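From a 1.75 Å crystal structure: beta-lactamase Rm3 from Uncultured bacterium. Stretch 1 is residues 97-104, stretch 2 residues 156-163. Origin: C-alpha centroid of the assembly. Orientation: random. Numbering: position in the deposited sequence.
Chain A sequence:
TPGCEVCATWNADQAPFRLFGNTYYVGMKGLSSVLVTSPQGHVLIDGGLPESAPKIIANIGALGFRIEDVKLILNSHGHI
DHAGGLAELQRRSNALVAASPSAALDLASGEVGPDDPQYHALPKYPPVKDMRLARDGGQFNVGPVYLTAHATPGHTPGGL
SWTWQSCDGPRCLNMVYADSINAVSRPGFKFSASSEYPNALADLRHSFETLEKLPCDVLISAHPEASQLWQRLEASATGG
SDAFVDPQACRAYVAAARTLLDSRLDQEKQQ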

# COMPACT_ATOMS: atom_id res chain seq x y z
N VAL A 97 11.43 -0.96 9.27
CA VAL A 97 10.09 -0.83 8.70
C VAL A 97 9.40 0.40 9.28
O VAL A 97 9.35 0.59 10.49
CB VAL A 97 9.23 -2.09 8.98
CG1 VAL A 97 7.80 -1.83 8.61
CG2 VAL A 97 9.77 -3.29 8.22
N ALA A 98 8.85 1.25 8.41
CA ALA A 98 8.11 2.42 8.88
C ALA A 98 6.61 2.20 8.71
O ALA A 98 6.15 1.78 7.65
CB ALA A 98 8.56 3.67 8.15
N ALA A 99 5.86 2.49 9.76
CA ALA A 99 4.42 2.31 9.76
C ALA A 99 3.79 3.32 10.69
O ALA A 99 4.48 3.87 11.56
CB ALA A 99 4.05 0.91 10.17
N SER A 100 2.49 3.56 10.54
CA SER A 100 1.79 4.47 11.44
C SER A 100 1.80 3.93 12.87
O SER A 100 1.98 2.73 13.08
CB SER A 100 0.35 4.68 10.97
OG SER A 100 -0.42 3.50 11.15
N PRO A 101 1.60 4.81 13.85
CA PRO A 101 1.52 4.34 15.24
C PRO A 101 0.48 3.23 15.39
O PRO A 101 0.75 2.22 16.05
CB PRO A 101 1.11 5.60 16.00
CG PRO A 101 1.75 6.69 15.21
CD PRO A 101 1.63 6.28 13.77
N SER A 102 -0.66 3.38 14.74
CA SER A 102 -1.71 2.36 14.85
C SER A 102 -1.32 1.06 14.11
O SER A 102 -1.44 -0.02 14.67
CB SER A 102 -3.04 2.89 14.33
OG SER A 102 -4.01 1.85 14.29
N ALA A 103 -0.86 1.17 12.87
CA ALA A 103 -0.46 -0.02 12.12
C ALA A 103 0.70 -0.74 12.81
O ALA A 103 0.79 -1.97 12.80
CB ALA A 103 -0.08 0.35 10.67
N ALA A 104 1.60 0.03 13.42
CA ALA A 104 2.78 -0.56 14.07
C ALA A 104 2.38 -1.48 15.21
O ALA A 104 3.10 -2.44 15.53
CB ALA A 104 3.71 0.52 14.58
N THR A 156 -8.69 1.00 7.72
CA THR A 156 -8.19 0.64 9.06
C THR A 156 -7.87 1.94 9.78
O THR A 156 -7.72 2.98 9.13
CB THR A 156 -6.92 -0.24 9.02
OG1 THR A 156 -5.83 0.53 8.50
CG2 THR A 156 -7.11 -1.48 8.17
N PRO A 157 -7.77 1.90 11.12
CA PRO A 157 -7.44 3.14 11.85
C PRO A 157 -6.05 3.63 11.54
O PRO A 157 -5.75 4.79 11.84
CB PRO A 157 -7.54 2.73 13.31
CG PRO A 157 -8.52 1.62 13.30
CD PRO A 157 -8.23 0.85 12.05
N GLY A 158 -5.20 2.76 10.98
CA GLY A 158 -3.80 3.10 10.81
C GLY A 158 -3.31 3.32 9.39
O GLY A 158 -2.10 3.40 9.16
N GLY A 159 -4.24 3.47 8.45
CA GLY A 159 -3.88 3.58 7.05
C GLY A 159 -2.92 4.72 6.73
O GLY A 159 -3.06 5.84 7.25
N LEU A 160 -1.92 4.41 5.91
CA LEU A 160 -0.94 5.39 5.46
C LEU A 160 -0.76 5.38 3.94
O LEU A 160 -0.62 4.32 3.35
CB LEU A 160 0.42 5.12 6.08
CG LEU A 160 0.92 5.75 7.37
CD1 LEU A 160 2.38 5.38 7.45
CD2 LEU A 160 0.72 7.26 7.35
N SER A 161 -0.68 6.55 3.32
CA SER A 161 -0.32 6.64 1.91
C SER A 161 1.02 7.38 1.80
O SER A 161 1.40 8.13 2.71
CB SER A 161 -1.41 7.35 1.12
OG SER A 161 -2.64 6.64 1.20
N TRP A 162 1.72 7.18 0.68
CA TRP A 162 3.09 7.68 0.52
C TRP A 162 3.26 8.43 -0.79
O TRP A 162 2.74 8.01 -1.82
CB TRP A 162 4.09 6.52 0.57
CG TRP A 162 4.15 5.83 1.90
CD1 TRP A 162 3.42 4.75 2.30
CD2 TRP A 162 5.00 6.17 3.00
NE1 TRP A 162 3.77 4.40 3.59
CE2 TRP A 162 4.74 5.26 4.03
CE3 TRP A 162 5.96 7.16 3.20
CZ2 TRP A 162 5.41 5.31 5.26
CZ3 TRP A 162 6.63 7.21 4.41
CH2 TRP A 162 6.34 6.29 5.43
N THR A 163 4.00 9.54 -0.75
CA THR A 163 4.33 10.27 -1.97
C THR A 163 5.82 10.51 -2.08
O THR A 163 6.53 10.63 -1.09
CB THR A 163 3.63 11.64 -2.04
OG1 THR A 163 4.03 12.44 -0.91
CG2 THR A 163 2.12 11.49 -2.08

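The two stretches lie far apart in sequence, yet they meet where each changes its secondary structure. Stretch 1 leaves a strand at Ala99, passes through Ser100 and enters a helix; stretch 2 makes a type I turn from Thr156 to Gly159 and then runs into a strand from Leu160. The backbones come closest at the turn, where the CA atoms of Ser102 and Gly158 are 4.6 Å apart.

Polar bonding centres on Ser100. Its hydroxyl OG donates to the carbonyl O of Gly158 at 2.6 Å, the one hydrogen bond between the stretches. The same OG accepts from Ala103 N at 2.9 Å, capping the N-terminus of the helix, where the first amide groups lack carbonyl partners from a preceding turn. Serine suits this N-cap position because its short side chain, here with chi1 in p, can reach forward to the amide of Ala103 while its hydroxyl proton remains free for a second bond. One atom thus ties the helix start to the turn.

The close approach at the turn depends on Gly158. An ideal CB on this residue would point toward stretch 1 and clash with Ala103 N at 2.7 Å and with Ser100 OG at 3.0 Å, the very atoms of the capping bond. Lacking that carbon, Gly158 lets its CA approach Ser102 CB to 3.6 Å. Beside it, Pro157 CB packs against Ser102 OG at 3.8 Å, a van der Waals contact.

Van der Waals contacts extend the interface along the strand. Leucine's branched hydrocarbon side chain suits position 160: directed toward stretch 1, it covers the backbone and CB of buried Ser100, whose hydroxyl is engaged with Gly158 O. Leu160 CD1 lies 3.6 Å from Ser100 N, and Leu160 CG 3.8 Å from Ser100 CB. Further on, Trp162 CH2 approaches Ala98 CB at 4.4 Å; the small methyl group and broad indole meet in a buried, loosely spaced apolar contact.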